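Local structure of pertussis toxin-like subunit ArtA (Escherichia coli, 4Z9D) at residues R9-P14 with D21-H26; I58-I63 with L77-I82. The protein is the A subunit of a pertussis-like AB5 toxin, probably an ADP-ribosyltransferase that binds NAD and acts on trimeric G proteins of the host cell. The protein carries 2 engineered substitutions. All coordinates share one frame; numbering follows the deposited sequence.

Contact 1 of 2, residues R9-P14 with D21-H26; sequences RVDSRP and DGFRSH. With NAD (nicotinamide-adenine-dinucleotide), chain F.
F23 lies beneath the chain of R9, whose CD stands almost straight above the ring centre, 3.8 Å from the F23 centroid, in a CH-pi contact. With CG anti to the backbone N (chi1 174°), R9 runs extended to NE, which carries CD over the ring and the guanidinium on to the phosphates. R9 thus covers a face, while R13 NH2 comes to the edge of the same ring; D11 OD2 is 3.5 Å from F23 CE1. D11 ties the charges together. R13 grips it side-on, NE to OD1 and NH2 to OD2, while R9 NH2 reaches D11 OD2 at 2.9 Å from the opposite face of the carboxylate. D11 OD1 also takes R13 N at 3.0 Å on its anti lone pair, closing an Asx turn where strand 6-11 ends. In this ADP-ribosyltransferase-type fold the cluster lines the NAD pocket: R9 NH1 donates to NAD O1N, and V10 pairs by N and O with the nicotinamide amide. Toward R24 the contact is looser: R13 NH2 and NH1 each bind a water that passes on to the R24 backbone. H26, by contrast, grips the phosphate firmly, its NE2 donating nearly straight (169°) to NAD O2A at 2.7 Å.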
ATOM      1  N   ARG A   9      -1.178   1.446   5.151  1.00  7.09           N
ATOM      2  CA  ARG A   9      -0.116   0.559   4.674  1.00 10.05           C
ATOM      3  C   ARG A   9       0.413  -0.286   5.820  1.00  7.07           C
ATOM      4  O   ARG A   9       0.698   0.234   6.891  1.00  7.67           O
ATOM      5  CB  ARG A   9       1.036   1.351   4.024  1.00  7.29           C
ATOM      6  CG  ARG A   9       2.231   0.458   3.639  1.00  7.47           C
ATOM      7  CD  ARG A   9       3.278   1.150   2.756  1.00  7.41           C
ATOM      8  NE  ARG A   9       4.467   0.293   2.641  1.00  8.01           N
ATOM      9  CZ  ARG A   9       4.568  -0.756   1.836  1.00 10.76           C
ATOM     10  NH1 ARG A   9       3.578  -1.060   1.006  1.00  8.52           N
ATOM     11  NH2 ARG A   9       5.682  -1.488   1.843  1.00 10.45           N
ATOM     12  N   VAL A  10       0.510  -1.592   5.594  1.00  9.18           N
ATOM     13  CA  VAL A  10       1.164  -2.489   6.533  1.00 10.41           C
ATOM     14  C   VAL A  10       2.642  -2.614   6.151  1.00  8.97           C
ATOM     15  O   VAL A  10       2.962  -2.904   5.003  1.00  8.91           O
ATOM     16  CB  VAL A  10       0.490  -3.869   6.544  1.00  9.08           C
ATOM     17  CG1 VAL A  10       1.197  -4.800   7.539  1.00 12.46           C
ATOM     18  CG2 VAL A  10      -0.964  -3.720   6.934  1.00 10.19           C
ATOM     19  N   ASP A  11       3.539  -2.384   7.111  1.00 10.03           N
ATOM     20  CA  ASP A  11       4.984  -2.420   6.850  1.00 11.69           C
ATOM     21  C   ASP A  11       5.740  -2.899   8.095  1.00 12.89           C
ATOM     22  O   ASP A  11       5.296  -2.673   9.216  1.00 13.53           O
ATOM     23  CB  ASP A  11       5.472  -1.028   6.409  1.00  9.84           C
ATOM     24  CG  ASP A  11       6.792  -1.077   5.637  1.00 18.04           C
ATOM     25  OD1 ASP A  11       7.826  -1.450   6.242  1.00 13.79           O
ATOM     26  OD2 ASP A  11       6.804  -0.735   4.431  1.00 14.51           O
ATOM     27  N   SER A  12       6.907  -3.504   7.910  1.00 12.43           N
ATOM     28  CA  SER A  12       7.643  -4.032   9.055  1.00 11.55           C
ATOM     29  C   SER A  12       8.529  -2.986   9.728  1.00 16.33           C
ATOM     30  O   SER A  12       8.998  -3.188  10.849  1.00 17.45           O
ATOM     31  CB  SER A  12       8.509  -5.219   8.629  1.00 18.09           C
ATOM     32  OG  SER A  12       9.381  -4.851   7.576  1.00 18.22           O
ATOM     33  N   ARG A  13       8.789  -1.883   9.031  1.00 13.07           N
ATOM     34  CA  ARG A  13       9.638  -0.826   9.568  1.00 13.55           C
ATOM     35  C   ARG A  13       8.887   0.029  10.578  1.00 12.39           C
ATOM     36  O   ARG A  13       7.693   0.283  10.409  1.00 14.15           O
ATOM     37  CB  ARG A  13      10.206   0.036   8.444  1.00 13.76           C
ATOM     38  CG  ARG A  13      11.208  -0.729   7.611  1.00 16.89           C
ATOM     39  CD  ARG A  13      11.421  -0.098   6.255  1.00 16.71           C
ATOM     40  NE  ARG A  13      10.283  -0.204   5.357  1.00 18.33           N
ATOM     41  CZ  ARG A  13      10.185   0.512   4.244  1.00 23.00           C
ATOM     42  NH1 ARG A  13      11.183   1.326   3.926  1.00 22.55           N
ATOM     43  NH2 ARG A  13       9.122   0.402   3.445  1.00 15.07           N
ATOM     44  N   PRO A  14       9.582   0.460  11.647  1.00 13.87           N
ATOM     45  CA  PRO A  14       8.981   1.175  12.783  1.00 15.57           C
ATOM     46  C   PRO A  14       8.807   2.676  12.557  1.00 14.46           C
ATOM     47  O   PRO A  14       9.446   3.236  11.674  1.00 14.77           O
ATOM     48  CB  PRO A  14       9.987   0.923  13.915  1.00 15.50           C
ATOM     49  CG  PRO A  14      11.305   0.832  13.205  1.00 18.95           C
ATOM     50  CD  PRO A  14      11.010   0.163  11.882  1.00 19.34           C
ATOM     51  N   ASP A  21      11.432   9.338   7.526  1.00 13.73           N
ATOM     52  CA  ASP A  21      11.822   9.109   6.133  1.00 11.71           C
ATOM     53  C   ASP A  21      10.679   8.911   5.149  1.00 16.00           C
ATOM     54  O   ASP A  21      10.867   9.059   3.940  1.00 11.87           O
ATOM     55  CB  ASP A  21      12.729   7.882   6.054  1.00 15.41           C
ATOM     56  CG  ASP A  21      14.010   8.056   6.831  1.00 20.74           C
ATOM     57  OD1 ASP A  21      14.360   9.212   7.109  1.00 21.80           O
ATOM     58  OD2 ASP A  21      14.652   7.040   7.178  1.00 18.68           O
ATOM     59  N   GLY A  22       9.496   8.582   5.657  1.00 11.28           N
ATOM     60  CA  GLY A  22       8.400   8.217   4.780  1.00 10.82           C
ATOM     61  C   GLY A  22       8.662   6.869   4.136  1.00 11.92           C
ATOM     62  O   GLY A  22       9.514   6.105   4.602  1.00 11.96           O
ATOM     63  N   PHE A  23       7.907   6.559   3.087  1.00  9.10           N
ATOM     64  CA  PHE A  23       8.108   5.335   2.322  1.00  9.23           C
ATOM     65  C   PHE A  23       8.749   5.635   0.982  1.00  9.29           C
ATOM     66  O   PHE A  23       8.473   6.676   0.392  1.00 10.34           O
ATOM     67  CB  PHE A  23       6.778   4.599   2.096  1.00  8.58           C
ATOM     68  CG  PHE A  23       6.092   4.151   3.365  1.00  8.12           C
ATOM     69  CD1 PHE A  23       6.533   3.023   4.040  1.00 12.51           C
ATOM     70  CD2 PHE A  23       4.963   4.809   3.840  1.00  8.40           C
ATOM     71  CE1 PHE A  23       5.891   2.584   5.198  1.00 10.42           C
ATOM     72  CE2 PHE A  23       4.309   4.365   4.998  1.00  8.85           C
ATOM     73  CZ  PHE A  23       4.774   3.254   5.669  1.00  8.76           C
ATOM     74  N   ARG A  24       9.609   4.738   0.504  1.00 10.22           N
ATOM     75  CA  ARG A  24      10.155   4.863  -0.845  1.00 11.67           C
ATOM     76  C   ARG A  24      10.021   3.534  -1.583  1.00 11.98           C
ATOM     77  O   ARG A  24      10.191   2.465  -0.991  1.00  9.49           O
ATOM     78  CB  ARG A  24      11.624   5.325  -0.806  1.00 10.66           C
ATOM     79  CG  ARG A  24      12.280   5.413  -2.187  1.00 14.45           C
ATOM     80  CD  ARG A  24      13.536   6.307  -2.199  1.00 15.42           C
ATOM     81  NE  ARG A  24      13.259   7.697  -1.837  1.00 15.74           N
ATOM     82  CZ  ARG A  24      12.786   8.631  -2.663  1.00 12.08           C
ATOM     83  NH1 ARG A  24      12.585   9.859  -2.209  1.00 16.77           N
ATOM     84  NH2 ARG A  24      12.494   8.349  -3.927  1.00 10.71           N
ATOM     85  N   SER A  25       9.708   3.593  -2.876  1.00  9.98           N
ATOM     86  CA  SER A  25       9.516   2.372  -3.655  1.00 11.20           C
ATOM     87  C   SER A  25      10.842   1.642  -3.815  1.00 12.56           C
ATOM     88  O   SER A  25      11.901   2.223  -3.586  1.00 13.19           O
ATOM     89  CB  SER A  25       8.950   2.680  -5.038  1.00  8.40           C
ATOM     90  OG  SER A  25       9.827   3.536  -5.757  1.00 11.60           O
ATOM     91  N   HIS A  26      10.776   0.375  -4.208  1.00 11.33           N
ATOM     92  CA  HIS A  26      11.989  -0.404  -4.480  1.00 13.55           C
ATOM     93  C   HIS A  26      12.776   0.163  -5.661  1.00 16.07           C
ATOM     94  O   HIS A  26      14.009   0.230  -5.638  1.00 12.41           O
ATOM     95  CB  HIS A  26      11.642  -1.863  -4.776  1.00 12.98           C
ATOM     96  CG  HIS A  26      11.129  -2.615  -3.593  1.00 16.50           C
ATOM     97  ND1 HIS A  26      11.957  -3.079  -2.591  1.00 19.07           N
ATOM     98  CD2 HIS A  26       9.875  -3.015  -3.263  1.00 14.33           C
ATOM     99  CE1 HIS A  26      11.231  -3.712  -1.687  1.00 20.54           C
ATOM    100  NE2 HIS A  26       9.970  -3.690  -2.069  1.00 21.93           N
TER
HETATM  101  PA  NAD F 202       6.834  -4.370  -0.246  1.00 18.45           P
HETATM  102  O1A NAD F 202       6.535  -2.944  -0.541  1.00 18.11           O
HETATM  103  O2A NAD F 202       7.963  -5.040  -0.941  1.00 23.19           O
HETATM  104  O5B NAD F 202       7.015  -4.489   1.369  1.00 20.54           O
HETATM  105  C5B NAD F 202       7.405  -5.692   2.053  1.00 17.85           C
HETATM  106  C4B NAD F 202       8.555  -5.327   3.015  1.00 21.31           C
HETATM  107  O4B NAD F 202       9.749  -4.956   2.262  1.00 22.77           O
HETATM  108  C3B NAD F 202       8.203  -4.080   3.766  1.00 19.75           C
HETATM  109  O3B NAD F 202       7.307  -4.447   4.860  1.00 21.62           O
HETATM  110  C2B NAD F 202       9.566  -3.715   4.281  1.00 20.34           C
HETATM  111  O2B NAD F 202       9.982  -4.734   5.174  1.00 21.14           O
HETATM  112  C1B NAD F 202      10.395  -3.876   2.997  1.00 24.13           C
HETATM  113  N9A NAD F 202      10.421  -2.745   2.004  1.00 20.96           N
HETATM  114  C8A NAD F 202       9.522  -2.255   1.152  1.00 20.06           C
HETATM  115  N7A NAD F 202      10.100  -1.262   0.470  1.00 19.34           N
HETATM  116  C5A NAD F 202      11.365  -1.146   0.883  1.00 22.05           C
HETATM  117  C6A NAD F 202      12.366  -0.321   0.526  1.00 21.39           C
HETATM  118  N6A NAD F 202      12.096   0.574  -0.421  1.00 18.66           N
HETATM  119  N1A NAD F 202      13.583  -0.382   1.092  1.00 21.41           N
HETATM  120  C2A NAD F 202      13.807  -1.343   2.076  1.00 29.33           C
HETATM  121  N3A NAD F 202      12.750  -2.191   2.435  1.00 22.35           N
HETATM  122  C4A NAD F 202      11.557  -2.073   1.828  1.00 22.76           C
HETATM  123  O3  NAD F 202       5.543  -5.238  -0.516  1.00 14.58           O
HETATM  124  PN  NAD F 202       4.058  -4.824   0.004  1.00 16.80           P
HETATM  125  O1N NAD F 202       3.872  -3.348  -0.057  1.00 17.73           O
HETATM  126  O2N NAD F 202       3.762  -5.570   1.246  1.00 20.91           O
HETATM  127  O5D NAD F 202       3.219  -5.435  -1.203  1.00 19.02           O
HETATM  128  C5D NAD F 202       3.327  -6.812  -1.587  1.00 22.02           C
HETATM  129  C4D NAD F 202       2.021  -7.262  -2.251  1.00 18.57           C
HETATM  130  O4D NAD F 202       0.968  -6.881  -1.299  1.00 16.99           O
HETATM  131  C3D NAD F 202       1.749  -6.490  -3.556  1.00 15.83           C
HETATM  132  O3D NAD F 202       0.936  -7.267  -4.443  1.00 20.61           O
HETATM  133  C2D NAD F 202       0.918  -5.349  -3.003  1.00 16.63           C
HETATM  134  O2D NAD F 202       0.149  -4.709  -4.045  1.00 20.25           O
HETATM  135  C1D NAD F 202       0.019  -6.050  -1.992  1.00 18.82           C
HETATM  136  N1N NAD F 202      -0.602  -5.029  -1.075  1.00 16.07           N
HETATM  137  C2N NAD F 202       0.078  -4.609   0.096  1.00 12.48           C
HETATM  138  C3N NAD F 202      -0.443  -3.636   0.949  1.00 12.48           C
HETATM  139  C7N NAD F 202       0.235  -3.239   2.117  1.00 12.36           C
HETATM  140  O7N NAD F 202      -0.451  -2.516   3.025  1.00 11.53           O
HETATM  141  N7N NAD F 202       1.498  -3.639   2.293  1.00 11.22           N
HETATM  142  C4N NAD F 202      -1.671  -3.063   0.624  1.00 13.94           C
HETATM  143  C5N NAD F 202      -2.357  -3.467  -0.520  1.00 13.43           C
HETATM  144  C6N NAD F 202      -1.837  -4.431  -1.379  1.00 14.43           C
HETATM  145  O   HOH W   1       8.160   1.575   0.923  1.00 14.98           O
HETATM  146  O   HOH W   2      11.650   3.095   2.074  1.00 19.92           O

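Contact 2 of 2, residues I58-I63 with L77-I82. With NAD (nicotinamide-adenine-dinucleotide), chain F.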
ATOM      1  N   ILE A  58     -10.181  -3.294   7.212  1.00  8.91           N
ATOM      2  CA  ILE A  58     -10.444  -4.724   7.294  1.00  9.21           C
ATOM      3  C   ILE A  58      -9.388  -5.486   6.518  1.00 12.86           C
ATOM      4  O   ILE A  58      -8.864  -6.498   6.998  1.00 12.96           O
ATOM      5  CB  ILE A  58     -11.848  -5.064   6.765  1.00 10.57           C
ATOM      6  CG1 ILE A  58     -12.889  -4.640   7.799  1.00 15.83           C
ATOM      7  CG2 ILE A  58     -11.959  -6.557   6.455  1.00 15.50           C
ATOM      8  CD1 ILE A  58     -14.290  -4.498   7.255  1.00 20.25           C
ATOM      9  N   GLU A  59      -9.067  -4.995   5.320  1.00 12.27           N
ATOM     10  CA  GLU A  59      -8.020  -5.597   4.502  1.00  9.74           C
ATOM     11  C   GLU A  59      -6.650  -5.587   5.165  1.00 11.40           C
ATOM     12  O   GLU A  59      -5.871  -6.514   4.958  1.00  8.00           O
ATOM     13  CB  GLU A  59      -7.916  -4.910   3.132  1.00 11.55           C
ATOM     14  CG  GLU A  59      -9.029  -5.309   2.157  1.00 21.30           C
ATOM     15  CD  GLU A  59      -8.845  -4.730   0.757  1.00 21.53           C
ATOM     16  OE1 GLU A  59      -7.850  -4.000   0.540  1.00 21.42           O
ATOM     17  OE2 GLU A  59      -9.695  -5.016  -0.125  1.00 21.66           O
ATOM     18  N   THR A  60      -6.326  -4.545   5.933  1.00  7.84           N
ATOM     19  CA  THR A  60      -4.999  -4.493   6.565  1.00  8.53           C
ATOM     20  C   THR A  60      -4.752  -5.661   7.526  1.00 10.13           C
ATOM     21  O   THR A  60      -3.636  -6.187   7.584  1.00  9.13           O
ATOM     22  CB  THR A  60      -4.758  -3.188   7.337  1.00  7.82           C
ATOM     23  OG1 THR A  60      -5.654  -3.098   8.456  1.00  8.12           O
ATOM     24  CG2 THR A  60      -4.947  -1.999   6.418  1.00 10.37           C
ATOM     25  N   TYR A  61      -5.762  -6.034   8.311  1.00  8.76           N
ATOM     26  CA  TYR A  61      -5.600  -7.182   9.210  1.00 11.76           C
ATOM     27  C   TYR A  61      -5.293  -8.477   8.459  1.00  8.12           C
ATOM     28  O   TYR A  61      -4.512  -9.322   8.928  1.00 10.95           O
ATOM     29  CB  TYR A  61      -6.848  -7.374  10.069  1.00  8.04           C
ATOM     30  CG  TYR A  61      -7.030  -6.283  11.085  1.00 10.25           C
ATOM     31  CD1 TYR A  61      -6.221  -6.223  12.215  1.00 12.40           C
ATOM     32  CD2 TYR A  61      -7.993  -5.299  10.909  1.00  8.79           C
ATOM     33  CE1 TYR A  61      -6.378  -5.222  13.158  1.00 12.71           C
ATOM     34  CE2 TYR A  61      -8.159  -4.287  11.846  1.00  9.06           C
ATOM     35  CZ  TYR A  61      -7.348  -4.257  12.966  1.00 14.51           C
ATOM     36  OH  TYR A  61      -7.510  -3.258  13.892  1.00 15.68           O
ATOM     37  N   ASN A  62      -5.919  -8.641   7.303  1.00  8.22           N
ATOM     38  CA  ASN A  62      -5.730  -9.841   6.501  1.00 10.35           C
ATOM     39  C   ASN A  62      -4.371  -9.878   5.827  1.00 10.82           C
ATOM     40  O   ASN A  62      -3.747 -10.929   5.729  1.00 11.56           O
ATOM     41  CB  ASN A  62      -6.829  -9.952   5.455  1.00 11.51           C
ATOM     42  CG  ASN A  62      -8.186 -10.253   6.068  1.00 11.34           C
ATOM     43  OD1 ASN A  62      -8.283 -10.810   7.171  1.00 11.08           O
ATOM     44  ND2 ASN A  62      -9.247  -9.885   5.353  1.00  6.90           N
ATOM     45  N   ILE A  63      -3.926  -8.726   5.335  1.00  7.68           N
ATOM     46  CA  ILE A  63      -2.565  -8.595   4.817  1.00  9.88           C
ATOM     47  C   ILE A  63      -1.530  -8.915   5.908  1.00 11.56           C
ATOM     48  O   ILE A  63      -0.563  -9.647   5.674  1.00 11.55           O
ATOM     49  CB  ILE A  63      -2.327  -7.170   4.258  1.00 11.43           C
ATOM     50  CG1 ILE A  63      -3.162  -6.953   2.995  1.00 11.70           C
ATOM     51  CG2 ILE A  63      -0.850  -6.926   3.964  1.00 12.34           C
ATOM     52  CD1 ILE A  63      -3.241  -5.482   2.561  1.00 15.19           C
ATOM     53  N   LEU A  77       4.924  -5.918  12.717  1.00 13.14           N
ATOM     54  CA  LEU A  77       4.250  -5.229  11.639  1.00 12.28           C
ATOM     55  C   LEU A  77       3.514  -4.050  12.237  1.00 11.84           C
ATOM     56  O   LEU A  77       3.047  -4.105  13.375  1.00 14.53           O
ATOM     57  CB  LEU A  77       3.277  -6.148  10.909  1.00 13.61           C
ATOM     58  CG  LEU A  77       3.891  -7.287  10.119  1.00 15.48           C
ATOM     59  CD1 LEU A  77       2.786  -8.179   9.572  1.00 13.09           C
ATOM     60  CD2 LEU A  77       4.721  -6.698   9.000  1.00 11.24           C
ATOM     61  N   TYR A  78       3.427  -2.979  11.463  1.00 12.11           N
ATOM     62  CA  TYR A  78       2.720  -1.776  11.866  1.00 11.28           C
ATOM     63  C   TYR A  78       1.691  -1.445  10.798  1.00  9.94           C
ATOM     64  O   TYR A  78       1.919  -1.695   9.614  1.00 10.66           O
ATOM     65  CB  TYR A  78       3.688  -0.599  12.043  1.00  9.38           C
ATOM     66  CG  TYR A  78       4.793  -0.844  13.054  1.00 14.00           C
ATOM     67  CD1 TYR A  78       4.707  -0.342  14.339  1.00 13.65           C
ATOM     68  CD2 TYR A  78       5.935  -1.560  12.703  1.00 15.66           C
ATOM     69  CE1 TYR A  78       5.717  -0.543  15.252  1.00 19.15           C
ATOM     70  CE2 TYR A  78       6.953  -1.774  13.616  1.00 19.20           C
ATOM     71  CZ  TYR A  78       6.836  -1.263  14.892  1.00 22.46           C
ATOM     72  OH  TYR A  78       7.844  -1.469  15.812  1.00 26.08           O
ATOM     73  N   ARG A  79       0.555  -0.900  11.212  1.00  7.66           N
ATOM     74  CA  ARG A  79      -0.391  -0.325  10.269  1.00  6.85           C
ATOM     75  C   ARG A  79      -0.228   1.184  10.303  1.00  9.95           C
ATOM     76  O   ARG A  79      -0.429   1.799  11.346  1.00  8.44           O
ATOM     77  CB  ARG A  79      -1.833  -0.714  10.620  1.00  8.70           C
ATOM     78  CG  ARG A  79      -2.868  -0.241   9.606  1.00  8.05           C
ATOM     79  CD  ARG A  79      -4.280  -0.550  10.039  1.00  9.51           C
ATOM     80  NE  ARG A  79      -4.678   0.208  11.226  1.00 10.59           N
ATOM     81  CZ  ARG A  79      -4.937  -0.323  12.417  1.00 11.56           C
ATOM     82  NH1 ARG A  79      -4.863  -1.630  12.596  1.00  9.94           N
ATOM     83  NH2 ARG A  79      -5.295   0.459  13.423  1.00 11.89           N
ATOM     84  N   TYR A  80       0.157   1.773   9.178  1.00  7.82           N
ATOM     85  CA  TYR A  80       0.279   3.222   9.077  1.00  9.25           C
ATOM     86  C   TYR A  80      -0.962   3.824   8.441  1.00  9.57           C
ATOM     87  O   TYR A  80      -1.487   3.284   7.464  1.00  7.00           O
ATOM     88  CB  TYR A  80       1.521   3.595   8.257  1.00  5.33           C
ATOM     89  CG  TYR A  80       2.816   3.300   8.953  1.00  7.06           C
ATOM     90  CD1 TYR A  80       3.423   4.263   9.759  1.00  9.80           C
ATOM     91  CD2 TYR A  80       3.436   2.064   8.817  1.00  7.72           C
ATOM     92  CE1 TYR A  80       4.612   4.000  10.401  1.00 11.70           C
ATOM     93  CE2 TYR A  80       4.614   1.784   9.472  1.00 10.23           C
ATOM     94  CZ  TYR A  80       5.203   2.759  10.257  1.00 11.27           C
ATOM     95  OH  TYR A  80       6.388   2.491  10.902  1.00 14.42           O
ATOM     96  N   ARG A  81      -1.440   4.932   8.996  1.00  9.41           N
ATOM     97  CA  ARG A  81      -2.517   5.676   8.355  1.00  5.50           C
ATOM     98  C   ARG A  81      -1.913   6.854   7.630  1.00  8.28           C
ATOM     99  O   ARG A  81      -1.100   7.577   8.193  1.00  8.22           O
ATOM    100  CB  ARG A  81      -3.560   6.166   9.358  1.00  8.62           C
ATOM    101  CG  ARG A  81      -4.823   6.620   8.643  1.00  9.13           C
ATOM    102  CD  ARG A  81      -5.770   7.406   9.537  1.00 16.03           C
ATOM    103  NE  ARG A  81      -6.043   6.758  10.817  1.00 16.34           N
ATOM    104  CZ  ARG A  81      -7.234   6.296  11.194  1.00 18.82           C
ATOM    105  NH1 ARG A  81      -8.282   6.376  10.381  1.00 19.44           N
ATOM    106  NH2 ARG A  81      -7.375   5.747  12.394  1.00 20.44           N
ATOM    107  N   ILE A  82      -2.315   7.051   6.379  1.00  4.40           N
ATOM    108  CA  ILE A  82      -1.627   8.001   5.511  1.00  5.62           C
ATOM    109  C   ILE A  82      -2.592   8.919   4.783  1.00  6.01           C
ATOM    110  O   ILE A  82      -3.579   8.461   4.226  1.00  5.97           O
ATOM    111  CB  ILE A  82      -0.775   7.259   4.449  1.00  6.50           C
ATOM    112  CG1 ILE A  82       0.127   6.196   5.092  1.00  6.51           C
ATOM    113  CG2 ILE A  82       0.048   8.242   3.586  1.00  8.32           C
ATOM    114  CD1 ILE A  82       0.690   5.195   4.083  1.00  6.83           C
TER
HETATM  115  PA  NAD F 202       6.834  -4.370  -0.246  1.00 18.45           P
HETATM  116  O1A NAD F 202       6.535  -2.944  -0.541  1.00 18.11           O
HETATM  117  O2A NAD F 202       7.963  -5.040  -0.941  1.00 23.19           O
HETATM  118  O5B NAD F 202       7.015  -4.489   1.369  1.00 20.54           O
HETATM  119  C5B NAD F 202       7.405  -5.692   2.053  1.00 17.85           C
HETATM  120  C4B NAD F 202       8.555  -5.327   3.015  1.00 21.31           C
HETATM  121  O4B NAD F 202       9.749  -4.956   2.262  1.00 22.77           O
HETATM  122  C3B NAD F 202       8.203  -4.080   3.766  1.00 19.75           C
HETATM  123  O3B NAD F 202       7.307  -4.447   4.860  1.00 21.62           O
HETATM  124  C2B NAD F 202       9.566  -3.715   4.281  1.00 20.34           C
HETATM  125  O2B NAD F 202       9.982  -4.734   5.174  1.00 21.14           O
HETATM  126  C1B NAD F 202      10.395  -3.876   2.997  1.00 24.13           C
HETATM  127  N9A NAD F 202      10.421  -2.745   2.004  1.00 20.96           N
HETATM  128  C8A NAD F 202       9.522  -2.255   1.152  1.00 20.06           C
HETATM  129  N7A NAD F 202      10.100  -1.262   0.470  1.00 19.34           N
HETATM  130  C5A NAD F 202      11.365  -1.146   0.883  1.00 22.05           C
HETATM  131  C6A NAD F 202      12.366  -0.321   0.526  1.00 21.39           C
HETATM  132  N6A NAD F 202      12.096   0.574  -0.421  1.00 18.66           N
HETATM  133  N1A NAD F 202      13.583  -0.382   1.092  1.00 21.41           N
HETATM  134  C2A NAD F 202      13.807  -1.343   2.076  1.00 29.33           C
HETATM  135  N3A NAD F 202      12.750  -2.191   2.435  1.00 22.35           N
HETATM  136  C4A NAD F 202      11.557  -2.073   1.828  1.00 22.76           C
HETATM  137  O3  NAD F 202       5.543  -5.238  -0.516  1.00 14.58           O
HETATM  138  PN  NAD F 202       4.058  -4.824   0.004  1.00 16.80           P
HETATM  139  O1N NAD F 202       3.872  -3.348  -0.057  1.00 17.73           O
HETATM  140  O2N NAD F 202       3.762  -5.570   1.246  1.00 20.91           O
HETATM  141  O5D NAD F 202       3.219  -5.435  -1.203  1.00 19.02           O
HETATM  142  C5D NAD F 202       3.327  -6.812  -1.587  1.00 22.02           C
HETATM  143  C4D NAD F 202       2.021  -7.262  -2.251  1.00 18.57           C
HETATM  144  O4D NAD F 202       0.968  -6.881  -1.299  1.00 16.99           O
HETATM  145  C3D NAD F 202       1.749  -6.490  -3.556  1.00 15.83           C
HETATM  146  O3D NAD F 202       0.936  -7.267  -4.443  1.00 20.61           O
HETATM  147  C2D NAD F 202       0.918  -5.349  -3.003  1.00 16.63           C
HETATM  148  O2D NAD F 202       0.149  -4.709  -4.045  1.00 20.25           O
HETATM  149  C1D NAD F 202       0.019  -6.050  -1.992  1.00 18.82           C
HETATM  150  N1N NAD F 202      -0.602  -5.029  -1.075  1.00 16.07           N
HETATM  151  C2N NAD F 202       0.078  -4.609   0.096  1.00 12.48           C
HETATM  152  C3N NAD F 202      -0.443  -3.636   0.949  1.00 12.48           C
HETATM  153  C7N NAD F 202       0.235  -3.239   2.117  1.00 12.36           C
HETATM  154  O7N NAD F 202      -0.451  -2.516   3.025  1.00 11.53           O
HETATM  155  N7N NAD F 202       1.498  -3.639   2.293  1.00 11.22           N
HETATM  156  C4N NAD F 202      -1.671  -3.063   0.624  1.00 13.94           C
HETATM  157  C5N NAD F 202      -2.357  -3.467  -0.520  1.00 13.43           C
HETATM  158  C6N NAD F 202      -1.837  -4.431  -1.379  1.00 14.43           C
HETATM  159  O   HOH W   3      -4.514  -3.802  10.771  1.00 11.24           O
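A water wedged between T60 and R79 is the unusual feature of this helix-on-sheet contact. It donates to T60 OG1 at 2.7 Å and accepts from R79 NH1 at 2.9 Å. Its oxygen also sits over the centre of one face of the Y61 ring. The contact packs helix 57-68 onto strand 77-83 of the four-stranded antiparallel sheet in the ADP-ribosyltransferase-type fold. R79 makes the approach. Its aliphatic part leaves the strand extended and crosses T60 at about a right angle, bringing R79 CD to 3.3 Å from T60 OG1; a bend at chi3 (67°) then turns the guanidinium toward the hydroxyl end of Y61, where R79 NH1 is 3.4 Å from Y61 OH. Ring and guanidinium planes are 56° apart, so the two groups do not stack. D147 binds both polar ends: one carboxylate oxygen (OD1) in a salt bridge with R79 NH2, the other (OD2) in a hydrogen bond with Y61 OH. T60 OG1, besides receiving the water, is hydrogen-bonded to L57 O one turn back in the helix. One turn on from E59, I63 faces the cofactor, its CD1 3.5 Å from NAD C4N on the nicotinamide ring.

Both contacts are buried, and both use the same sheet, in which strands 6-11 and 77-83 are antiparallel neighbours. Contact 1 pairs strand 6-11 with strand 23-24 of a separate two-stranded sheet, and contact 2 pairs strand 77-83 with helix 57-68. They meet directly through Y80, whose backbone N pairs with R9 O and whose OH lies 2.6 Å from R13 O, a probable hydrogen bond; the Y80 ring also packs edge-to-face on F23. Their chemistry differs with their distance from the cofactor. In contact 1 arginines serve the ligand and a carboxylate within the pocket itself, whereas in contact 2 R79 serves a carboxylate and a water, not the ligand, and NAD is touched by one isoleucine methyl.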